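Local coordinates for DUF3247 family protein (Xanthomonas campestris pv. campestris, PDB 2E12) that is of unknown biochemical function but adopts a novel variant of the Sm-like fold, and so may resemble RNA-binding Lsm proteins in its architecture, at residues Y4-Y9 with W80-R85; V31-D36 with D84-V89; T44-P49 with R68-D73. All coordinates share one frame; numbering follows the deposited sequence.

Contact 1 (Y4-Y9 with W80-R85); sequences YAPHVY and WIWMDR
Apolar packing on an indole and a polar grip on a carboxylate join the irregular chain of Tyr4-Tyr9 to strand residues Trp80-Trp82 and the 3-10 turn after them.

The apolar part covers one face of the Trp82 indole. Ala5 CB sits above the six-membered ring, 3.4 Å from Trp82 CZ3. Next to it the proline arrives tip to tip in a CH-pi contact: Pro6 CG lies 3.7 Å from the centroid of the five-membered ring of Trp82, 13° off its normal. Pro6 CD lies over the indole beside the bond shared by its two rings, 3.6 Å from Trp82 CE2. Tyr54 of strand 44-55 adds an edge-to-face contact to the same indole.

The polar part centres on Asp84, whose CG stands between the backbone N and the carbonyl carbon (chi1 55°), turning the carboxylate to the incoming chain. Tyr9 OH donates to Asp84 OD1 at 2.8 Å, arriving on that oxygen's anti lone pair, away from OD2, with ring and carboxylate planes 69° apart. Asp84 CB also lies 3.2 Å from Tyr9 CE2. His7 crosses the carboxylate at about a right angle, its CB 3.5 Å from Asp84 OD1. Arg85, whose stronger partner is Asp36, makes a long, charge-only salt bridge from NE to Asp84 OD2, which would probably favour the ionised carboxylate.

Backbone hydrogen bonds of Ala5 with Arg55 and of Tyr9 with Ser63 hold the segment toward both ends. The N-terminal segment thus packs against the end of strand 79-82, outermost in its sheet within this chain, and the following 3-10 turn, in this variant of the Sm-like motif.

Contact 2 (V31-D36 with D84-V89); sequences VRIELD and DRIVAV
A classic beta bulge interrupts the antiparallel pairing of strands 31-35 and 86-89, within the sheet of strands 40-42, 30-35 and 86-91 of this Sm-like variant. Glu34 O is gripped by two amides: Val87 N at 2.6 Å, in the carbonyl plane, and Ala88 N at 3.3 Å, on a lone pair. In return Glu34 N gives an almost straight bond to Ala88 O (2.8 Å, 178°). Beyond the bulge the register has shifted by one residue, and Leu35 pairs with Ile86.

Ile33 and Val89 share one face; the side chains of Ile33 and Ile86 cross obliquely, Ile33 CG2 3.7 Å from Ile86 CG1. Trp21 of helix 12-23 and Leu67 of strand 61-70 cover this apolar group. On the other face Ala88 CB rests against the extended chain of Glu34, 3.6 Å from its CD.

Asp36 N closes the pairing with a bond to Arg85 O (2.7 Å), nearly along the C=O axis. With CG in the crowded position (chi1 67°), Asp36 OD2 lies over one face of the Arg85 guanidinium. This salt bridge rests on charge alone: Asp36 OD2 is 2.9 Å from Arg85 NH2 but well out of the guanidinium plane, with no N-H aimed at it.

Contact 3 (T44-P49 with R68-D73); sequences TVAVRP and RIDHLD
The base of the beta hairpin formed by strands 44-55 and 61-70, a long element of this Sm-like variant, is tightly paired at Thr44-Ala46 and Arg68-Asp70 and opens out beyond. Thr44 and Asp70 make an antiparallel hydrogen-bonded pair with two amide bonds, Thr44 N to Asp70 O and Asp70 N to Thr44 O, both 2.9 Å and close to straight. Ala46 N adds a third, to Arg68 O at 3.0 Å, from above the carbonyl plane.

The non-hydrogen-bonded pair Val45 and Ile69 faces inward. Ile69 keeps its CD1 near the opposite chain by a bend at chi2 (-57°), 4.1 Å from Val45 CA, while Leu25 and Leu67 pack on Val45.

The other face is polar and partly exposed. Here Arg68 runs along its own strand with CG anti to the backbone N (chi1 180°) and grips Asp70 side-on with two nitrogens, one to each oxygen. Its NE bond to Asp70 OD1 is straight, in the guanidinium plane and on the syn lone pair; the NH2 bond to OD2 is bent (136°), tilted from the guanidinium plane and above the carboxylate plane. Ala46 CB lies over one face of the guanidinium, toward its rim, 3.2 Å from Arg68 NE, and also touches Asp70 OD2. Trp80 of the next strand packs against Arg68 too.

Past Ala46 direct pairing between the two segments ends, and a single water bridges them, accepting from Arg68 N at 3.0 Å and donating to Val47 O at 2.9 Å.

Followed from the N terminus, the chain first lays down Tyr4-Tyr9, which waits until Trp80-Arg85 for its partner, so contact 1 closes a loop holding helix 12-23 and most of the strands. Contact 2 opens inside that loop but closes beyond it, at Asp84-Val89, so the two loops cross; they share Asp84 and Arg85. Contact 3 closes the shortest loop, the hairpin, and lies within both of the others. Together they join the N-terminal segment and the two sheets, as strand 79-82 leads through the 3-10 turn 83-85 into strand 86-91. Packing of Ile33 on Ile69, Leu35 on Ile81 and Met83 on Pro49 ties the three contacts together.

Contact 1 (Y4-Y9 with W80-R85)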
loop_
_atom_site.group_PDB
_atom_site.type_symbol
_atom_site.label_atom_id
_atom_site.label_comp_id
_atom_site.label_asym_id
_atom_site.label_seq_id
_atom_site.Cartn_x
_atom_site.Cartn_y
_atom_site.Cartn_z
ATOM N N TYR A 4 11.432 -19.575 8.367
ATOM C CA TYR A 4 11.194 -19.906 6.959
ATOM C C TYR A 4 9.722 -19.825 6.557
ATOM O O TYR A 4 8.830 -20.176 7.330
ATOM C CB TYR A 4 11.738 -21.308 6.642
ATOM C CG TYR A 4 13.254 -21.401 6.714
ATOM C CD1 TYR A 4 13.922 -21.382 7.944
ATOM C CD2 TYR A 4 14.028 -21.444 5.546
ATOM C CE1 TYR A 4 15.330 -21.390 8.007
ATOM C CE2 TYR A 4 15.435 -21.461 5.603
ATOM C CZ TYR A 4 16.077 -21.428 6.833
ATOM O OH TYR A 4 17.463 -21.400 6.887
ATOM N N ALA A 5 9.479 -19.328 5.350
ATOM C CA ALA A 5 8.124 -19.196 4.827
ATOM C C ALA A 5 8.090 -19.794 3.432
ATOM O O ALA A 5 9.103 -19.818 2.738
ATOM C CB ALA A 5 7.707 -17.719 4.785
ATOM N N PRO A 6 6.928 -20.306 3.015
ATOM C CA PRO A 6 6.751 -20.907 1.692
ATOM C C PRO A 6 7.119 -19.972 0.524
ATOM O O PRO A 6 7.621 -20.437 -0.496
ATOM C CB PRO A 6 5.273 -21.330 1.690
ATOM C CG PRO A 6 4.659 -20.575 2.869
ATOM C CD PRO A 6 5.759 -20.574 3.868
ATOM N N HIS A 7 6.867 -18.669 0.677
ATOM C CA HIS A 7 7.197 -17.672 -0.357
ATOM C C HIS A 7 7.577 -16.352 0.319
ATOM O O HIS A 7 7.109 -16.074 1.420
ATOM C CB HIS A 7 5.997 -17.397 -1.284
ATOM C CG HIS A 7 5.382 -18.625 -1.884
ATOM N ND1 HIS A 7 4.520 -19.442 -1.184
ATOM C CD2 HIS A 7 5.487 -19.160 -3.123
ATOM C CE1 HIS A 7 4.118 -20.428 -1.967
ATOM N NE2 HIS A 7 4.690 -20.279 -3.148
ATOM N N VAL A 8 8.424 -15.546 -0.330
ATOM C CA VAL A 8 8.836 -14.233 0.214
ATOM C C VAL A 8 8.914 -13.187 -0.920
ATOM O O VAL A 8 9.210 -13.537 -2.062
ATOM C CB VAL A 8 10.209 -14.304 0.964
ATOM C CG1 VAL A 8 10.069 -15.113 2.247
ATOM C CG2 VAL A 8 11.272 -14.924 0.064
ATOM N N TYR A 9 8.674 -11.914 -0.593
ATOM C CA TYR A 9 8.644 -10.828 -1.599
ATOM C C TYR A 9 9.566 -9.613 -1.384
ATOM O O TYR A 9 9.715 -9.119 -0.269
ATOM C CB TYR A 9 7.201 -10.326 -1.730
ATOM C CG TYR A 9 6.219 -11.436 -2.032
ATOM C CD1 TYR A 9 5.973 -11.838 -3.346
ATOM C CD2 TYR A 9 5.595 -12.136 -1.000
ATOM C CE1 TYR A 9 5.134 -12.910 -3.625
ATOM C CE2 TYR A 9 4.759 -13.210 -1.269
ATOM C CZ TYR A 9 4.532 -13.592 -2.583
ATOM O OH TYR A 9 3.709 -14.662 -2.855
ATOM N N TRP A 80 -4.554 -20.300 10.517
ATOM C CA TRP A 80 -3.405 -19.451 10.203
ATOM C C TRP A 80 -3.201 -19.475 8.699
ATOM O O TRP A 80 -3.205 -20.544 8.084
ATOM C CB TRP A 80 -2.126 -19.959 10.881
ATOM C CG TRP A 80 -2.046 -19.663 12.345
ATOM C CD1 TRP A 80 -2.633 -20.365 13.360
ATOM C CD2 TRP A 80 -1.332 -18.587 12.961
ATOM N NE1 TRP A 80 -2.324 -19.794 14.570
ATOM C CE2 TRP A 80 -1.527 -18.700 14.354
ATOM C CE3 TRP A 80 -0.545 -17.537 12.472
ATOM C CZ2 TRP A 80 -0.961 -17.800 15.265
ATOM C CZ3 TRP A 80 0.016 -16.642 13.379
ATOM C CH2 TRP A 80 -0.195 -16.781 14.758
ATOM N N ILE A 81 -3.018 -18.296 8.109
ATOM C CA ILE A 81 -2.818 -18.188 6.670
ATOM C C ILE A 81 -1.674 -17.230 6.360
ATOM O O ILE A 81 -1.440 -16.285 7.109
ATOM C CB ILE A 81 -4.086 -17.644 5.983
ATOM C CG1 ILE A 81 -5.261 -18.595 6.217
ATOM C CG2 ILE A 81 -3.833 -17.446 4.496
ATOM C CD1 ILE A 81 -6.559 -18.143 5.564
ATOM N N TRP A 82 -0.953 -17.480 5.274
ATOM C CA TRP A 82 0.112 -16.569 4.884
ATOM C C TRP A 82 -0.600 -15.484 4.082
ATOM O O TRP A 82 -1.426 -15.780 3.215
ATOM C CB TRP A 82 1.180 -17.277 4.043
ATOM C CG TRP A 82 1.998 -18.246 4.843
ATOM C CD1 TRP A 82 1.750 -19.573 5.024
ATOM C CD2 TRP A 82 3.155 -17.943 5.633
ATOM N NE1 TRP A 82 2.678 -20.120 5.879
ATOM C CE2 TRP A 82 3.553 -19.141 6.268
ATOM C CE3 TRP A 82 3.893 -16.775 5.868
ATOM C CZ2 TRP A 82 4.659 -19.207 7.126
ATOM C CZ3 TRP A 82 4.995 -16.839 6.724
ATOM C CH2 TRP A 82 5.364 -18.050 7.341
ATOM N N MET A 83 -0.289 -14.228 4.388
ATOM C CA MET A 83 -0.950 -13.092 3.752
ATOM C C MET A 83 -0.768 -12.849 2.252
ATOM O O MET A 83 -1.572 -12.137 1.654
ATOM C CB MET A 83 -0.623 -11.821 4.541
ATOM C CG MET A 83 -1.399 -11.730 5.854
ATOM S SD MET A 83 -0.698 -10.580 7.062
ATOM C CE MET A 83 -1.392 -9.029 6.501
ATOM N N ASP A 84 0.259 -13.427 1.634
ATOM C CA ASP A 84 0.444 -13.235 0.193
ATOM C C ASP A 84 -0.668 -13.917 -0.613
ATOM O O ASP A 84 -0.759 -13.757 -1.831
ATOM C CB ASP A 84 1.800 -13.784 -0.265
ATOM C CG ASP A 84 2.011 -15.243 0.117
ATOM O OD1 ASP A 84 2.919 -15.878 -0.459
ATOM O OD2 ASP A 84 1.281 -15.750 0.992
ATOM N N ARG A 85 -1.515 -14.673 0.072
ATOM C CA ARG A 85 -2.615 -15.386 -0.575
ATOM C C ARG A 85 -3.898 -14.548 -0.667
ATOM O O ARG A 85 -4.875 -14.962 -1.297
ATOM C CB ARG A 85 -2.915 -16.677 0.191
ATOM C CG ARG A 85 -1.690 -17.540 0.492
ATOM C CD ARG A 85 -1.140 -18.261 -0.745
ATOM N NE ARG A 85 -0.607 -17.351 -1.757
ATOM C CZ ARG A 85 -0.060 -17.746 -2.904
ATOM N NH1 ARG A 85 0.030 -19.038 -3.189
ATOM N NH2 ARG A 85 0.396 -16.850 -3.767
#

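Contact 2 (V31-D36 with D84-V89)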
loop_
_atom_site.group_PDB
_atom_site.type_symbol
_atom_site.label_atom_id
_atom_site.label_comp_id
_atom_site.label_asym_id
_atom_site.label_seq_id
_atom_site.Cartn_x
_atom_site.Cartn_y
_atom_site.Cartn_z
ATOM N N VAL A 31 -14.061 -9.555 9.563
ATOM C CA VAL A 31 -13.960 -9.347 8.130
ATOM C C VAL A 31 -14.177 -10.630 7.345
ATOM O O VAL A 31 -14.232 -11.725 7.911
ATOM C CB VAL A 31 -12.567 -8.799 7.761
ATOM C CG1 VAL A 31 -12.292 -7.507 8.513
ATOM C CG2 VAL A 31 -11.506 -9.833 8.102
ATOM N N ARG A 32 -14.335 -10.475 6.038
ATOM C CA ARG A 32 -14.491 -11.612 5.139
ATOM C C ARG A 32 -13.320 -11.402 4.198
ATOM O O ARG A 32 -13.103 -10.286 3.717
ATOM C CB ARG A 32 -15.805 -11.540 4.370
ATOM C CG ARG A 32 -16.387 -12.897 3.985
ATOM C CD ARG A 32 -17.886 -12.771 3.712
ATOM N NE ARG A 32 -18.200 -11.611 2.879
ATOM C CZ ARG A 32 -17.785 -11.449 1.625
ATOM N NH1 ARG A 32 -17.035 -12.376 1.044
ATOM N NH2 ARG A 32 -18.112 -10.354 0.955
ATOM N N ILE A 33 -12.569 -12.466 3.947
ATOM C CA ILE A 33 -11.382 -12.386 3.108
ATOM C C ILE A 33 -11.455 -13.184 1.817
ATOM O O ILE A 33 -11.953 -14.303 1.807
ATOM C CB ILE A 33 -10.164 -12.882 3.905
ATOM C CG1 ILE A 33 -10.061 -12.093 5.214
ATOM C CG2 ILE A 33 -8.893 -12.746 3.075
ATOM C CD1 ILE A 33 -9.013 -12.626 6.172
ATOM N N GLU A 34 -10.954 -12.595 0.732
ATOM C CA GLU A 34 -10.909 -13.271 -0.561
ATOM C C GLU A 34 -9.467 -13.753 -0.764
ATOM O O GLU A 34 -8.529 -12.955 -0.699
ATOM C CB GLU A 34 -11.304 -12.323 -1.703
ATOM C CG GLU A 34 -12.759 -11.862 -1.670
ATOM C CD GLU A 34 -13.194 -11.203 -2.975
ATOM O OE1 GLU A 34 -14.321 -10.662 -3.032
ATOM O OE2 GLU A 34 -12.407 -11.234 -3.947
ATOM N N LEU A 35 -9.307 -15.056 -1.006
ATOM C CA LEU A 35 -7.998 -15.689 -1.209
ATOM C C LEU A 35 -7.757 -16.015 -2.685
ATOM O O LEU A 35 -8.706 -16.233 -3.429
ATOM C CB LEU A 35 -7.916 -16.976 -0.386
ATOM C CG LEU A 35 -8.045 -16.831 1.134
ATOM C CD1 LEU A 35 -8.357 -18.176 1.753
ATOM C CD2 LEU A 35 -6.763 -16.248 1.708
ATOM N N ASP A 36 -6.488 -16.082 -3.091
ATOM C CA ASP A 36 -6.136 -16.356 -4.493
ATOM C C ASP A 36 -6.389 -17.769 -5.026
ATOM O O ASP A 36 -6.044 -18.072 -6.166
ATOM C CB ASP A 36 -4.672 -15.961 -4.760
ATOM C CG ASP A 36 -3.672 -16.835 -4.018
ATOM O OD1 ASP A 36 -4.084 -17.819 -3.376
ATOM O OD2 ASP A 36 -2.461 -16.537 -4.086
ATOM N N ASP A 84 0.259 -13.427 1.634
ATOM C CA ASP A 84 0.444 -13.235 0.193
ATOM C C ASP A 84 -0.668 -13.917 -0.613
ATOM O O ASP A 84 -0.759 -13.757 -1.831
ATOM C CB ASP A 84 1.800 -13.784 -0.265
ATOM C CG ASP A 84 2.011 -15.243 0.117
ATOM O OD1 ASP A 84 2.919 -15.878 -0.459
ATOM O OD2 ASP A 84 1.281 -15.750 0.992
ATOM N N ARG A 85 -1.515 -14.673 0.072
ATOM C CA ARG A 85 -2.615 -15.386 -0.575
ATOM C C ARG A 85 -3.898 -14.548 -0.667
ATOM O O ARG A 85 -4.875 -14.962 -1.297
ATOM C CB ARG A 85 -2.915 -16.677 0.191
ATOM C CG ARG A 85 -1.690 -17.540 0.492
ATOM C CD ARG A 85 -1.140 -18.261 -0.745
ATOM N NE ARG A 85 -0.607 -17.351 -1.757
ATOM C CZ ARG A 85 -0.060 -17.746 -2.904
ATOM N NH1 ARG A 85 0.030 -19.038 -3.189
ATOM N NH2 ARG A 85 0.396 -16.850 -3.767
ATOM N N ILE A 86 -3.894 -13.371 -0.048
ATOM C CA ILE A 86 -5.074 -12.501 -0.039
ATOM C C ILE A 86 -5.276 -11.643 -1.275
ATOM O O ILE A 86 -4.335 -11.050 -1.784
ATOM C CB ILE A 86 -5.064 -11.568 1.189
ATOM C CG1 ILE A 86 -5.241 -12.416 2.452
ATOM C CG2 ILE A 86 -6.149 -10.486 1.040
ATOM C CD1 ILE A 86 -5.103 -11.665 3.760
ATOM N N VAL A 87 -6.531 -11.561 -1.713
ATOM C CA VAL A 87 -6.927 -10.787 -2.889
ATOM C C VAL A 87 -7.869 -9.629 -2.528
ATOM O O VAL A 87 -7.936 -8.619 -3.234
ATOM C CB VAL A 87 -7.630 -11.706 -3.911
ATOM C CG1 VAL A 87 -7.959 -10.938 -5.171
ATOM C CG2 VAL A 87 -6.743 -12.890 -4.223
ATOM N N ALA A 88 -8.598 -9.773 -1.427
ATOM C CA ALA A 88 -9.524 -8.726 -1.005
ATOM C C ALA A 88 -9.913 -8.885 0.462
ATOM O O ALA A 88 -9.926 -9.994 0.988
ATOM C CB ALA A 88 -10.779 -8.757 -1.882
ATOM N N VAL A 89 -10.229 -7.768 1.109
ATOM C CA VAL A 89 -10.634 -7.766 2.509
ATOM C C VAL A 89 -11.780 -6.782 2.679
ATOM O O VAL A 89 -11.609 -5.587 2.447
ATOM C CB VAL A 89 -9.483 -7.327 3.440
ATOM C CG1 VAL A 89 -9.980 -7.253 4.874
ATOM C CG2 VAL A 89 -8.312 -8.299 3.331
#

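Contact 3 (T44-P49 with R68-D73)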
loop_
_atom_site.group_PDB
_atom_site.type_symbol
_atom_site.label_atom_id
_atom_site.label_comp_id
_atom_site.label_asym_id
_atom_site.label_seq_id
_atom_site.Cartn_x
_atom_site.Cartn_y
_atom_site.Cartn_z
ATOM N N THR A 44 -12.882 -13.465 12.968
ATOM C CA THR A 44 -12.274 -12.362 13.693
ATOM C C THR A 44 -10.750 -12.408 13.646
ATOM O O THR A 44 -10.137 -13.455 13.864
ATOM C CB THR A 44 -12.721 -12.351 15.171
ATOM O OG1 THR A 44 -14.135 -12.551 15.252
ATOM C CG2 THR A 44 -12.395 -11.004 15.806
ATOM N N VAL A 45 -10.150 -11.265 13.329
ATOM C CA VAL A 45 -8.695 -11.121 13.300
ATOM C C VAL A 45 -8.235 -11.306 14.749
ATOM O O VAL A 45 -8.498 -10.454 15.587
ATOM C CB VAL A 45 -8.279 -9.701 12.854
ATOM C CG1 VAL A 45 -6.742 -9.583 12.838
ATOM C CG2 VAL A 45 -8.856 -9.391 11.473
ATOM N N ALA A 46 -7.546 -12.409 15.039
ATOM C CA ALA A 46 -7.083 -12.672 16.404
ATOM C C ALA A 46 -6.162 -11.577 16.937
ATOM O O ALA A 46 -6.319 -11.115 18.057
ATOM C CB ALA A 46 -6.371 -14.028 16.466
ATOM N N VAL A 47 -5.196 -11.163 16.125
ATOM C CA VAL A 47 -4.253 -10.131 16.531
ATOM C C VAL A 47 -3.789 -9.399 15.266
ATOM O O VAL A 47 -3.641 -10.025 14.217
ATOM C CB VAL A 47 -3.052 -10.772 17.275
ATOM C CG1 VAL A 47 -2.254 -11.662 16.325
ATOM C CG2 VAL A 47 -2.169 -9.703 17.888
ATOM N N ARG A 48 -3.586 -8.083 15.345
ATOM C CA ARG A 48 -3.147 -7.335 14.166
ATOM C C ARG A 48 -1.873 -7.994 13.658
ATOM O O ARG A 48 -0.916 -8.166 14.412
ATOM C CB ARG A 48 -2.868 -5.863 14.504
ATOM C CG ARG A 48 -2.370 -5.051 13.301
ATOM C CD ARG A 48 -1.955 -3.627 13.681
ATOM N NE ARG A 48 -3.091 -2.783 14.041
ATOM C CZ ARG A 48 -2.995 -1.495 14.361
ATOM N NH1 ARG A 48 -1.814 -0.895 14.368
ATOM N NH2 ARG A 48 -4.082 -0.806 14.677
ATOM N N PRO A 49 -1.852 -8.391 12.375
ATOM C CA PRO A 49 -0.662 -9.038 11.812
ATOM C C PRO A 49 0.452 -8.043 11.511
ATOM O O PRO A 49 0.224 -6.832 11.475
ATOM C CB PRO A 49 -1.201 -9.706 10.555
ATOM C CG PRO A 49 -2.260 -8.751 10.109
ATOM C CD PRO A 49 -2.963 -8.403 11.406
ATOM N N ARG A 68 -3.898 -14.911 11.743
ATOM C CA ARG A 68 -4.662 -15.886 12.506
ATOM C C ARG A 68 -6.097 -15.372 12.596
ATOM O O ARG A 68 -6.332 -14.218 12.971
ATOM C CB ARG A 68 -4.091 -16.042 13.919
ATOM C CG ARG A 68 -4.844 -17.049 14.785
ATOM C CD ARG A 68 -4.361 -16.992 16.239
ATOM N NE ARG A 68 -5.468 -17.043 17.183
ATOM C CZ ARG A 68 -5.360 -16.834 18.491
ATOM N NH1 ARG A 68 -4.179 -16.559 19.041
ATOM N NH2 ARG A 68 -6.443 -16.869 19.248
ATOM N N ILE A 69 -7.049 -16.224 12.236
ATOM C CA ILE A 69 -8.461 -15.870 12.278
ATOM C C ILE A 69 -9.124 -16.873 13.212
ATOM O O ILE A 69 -8.871 -18.069 13.106
ATOM C CB ILE A 69 -9.123 -16.014 10.880
ATOM C CG1 ILE A 69 -8.332 -15.224 9.849
ATOM C CG2 ILE A 69 -10.574 -15.526 10.916
ATOM C CD1 ILE A 69 -8.203 -13.759 10.203
ATOM N N ASP A 70 -9.953 -16.387 14.125
ATOM C CA ASP A 70 -10.672 -17.269 15.025
ATOM C C ASP A 70 -12.146 -17.018 14.787
ATOM O O ASP A 70 -12.531 -16.076 14.103
ATOM C CB ASP A 70 -10.409 -16.961 16.498
ATOM C CG ASP A 70 -8.952 -16.756 16.824
ATOM O OD1 ASP A 70 -8.070 -17.334 16.149
ATOM O OD2 ASP A 70 -8.695 -16.009 17.792
ATOM N N HIS A 71 -12.978 -17.876 15.354
ATOM C CA HIS A 71 -14.415 -17.698 15.263
ATOM C C HIS A 71 -15.129 -18.553 16.279
ATOM O O HIS A 71 -14.547 -18.929 17.308
ATOM C CB HIS A 71 -14.997 -17.970 13.859
ATOM C CG HIS A 71 -14.126 -18.791 12.957
ATOM N ND1 HIS A 71 -13.236 -19.736 13.420
ATOM C CD2 HIS A 71 -14.044 -18.830 11.605
ATOM C CE1 HIS A 71 -12.640 -20.318 12.396
ATOM N NE2 HIS A 71 -13.110 -19.785 11.282
ATOM N N LEU A 72 -16.391 -18.851 16.001
ATOM C CA LEU A 72 -17.182 -19.661 16.901
ATOM C C LEU A 72 -17.989 -20.719 16.163
ATOM O O LEU A 72 -17.689 -21.915 16.250
ATOM C CB LEU A 72 -18.127 -18.763 17.702
ATOM C CG LEU A 72 -18.903 -19.416 18.856
ATOM C CD1 LEU A 72 -20.093 -20.214 18.334
ATOM C CD2 LEU A 72 -17.952 -20.297 19.658
ATOM N N ASP A 73 -19.002 -20.247 15.437
ATOM C CA ASP A 73 -19.938 -21.078 14.667
ATOM C C ASP A 73 -19.409 -21.503 13.289
ATOM O O ASP A 73 -19.531 -22.674 12.914
ATOM C CB ASP A 73 -21.271 -20.308 14.544
ATOM C CG ASP A 73 -22.250 -20.930 13.548
ATOM O OD1 ASP A 73 -22.555 -22.132 13.663
ATOM O OD2 ASP A 73 -22.732 -20.198 12.654
HETATM O O HOH W 1 -2.681 -12.438 13.013
#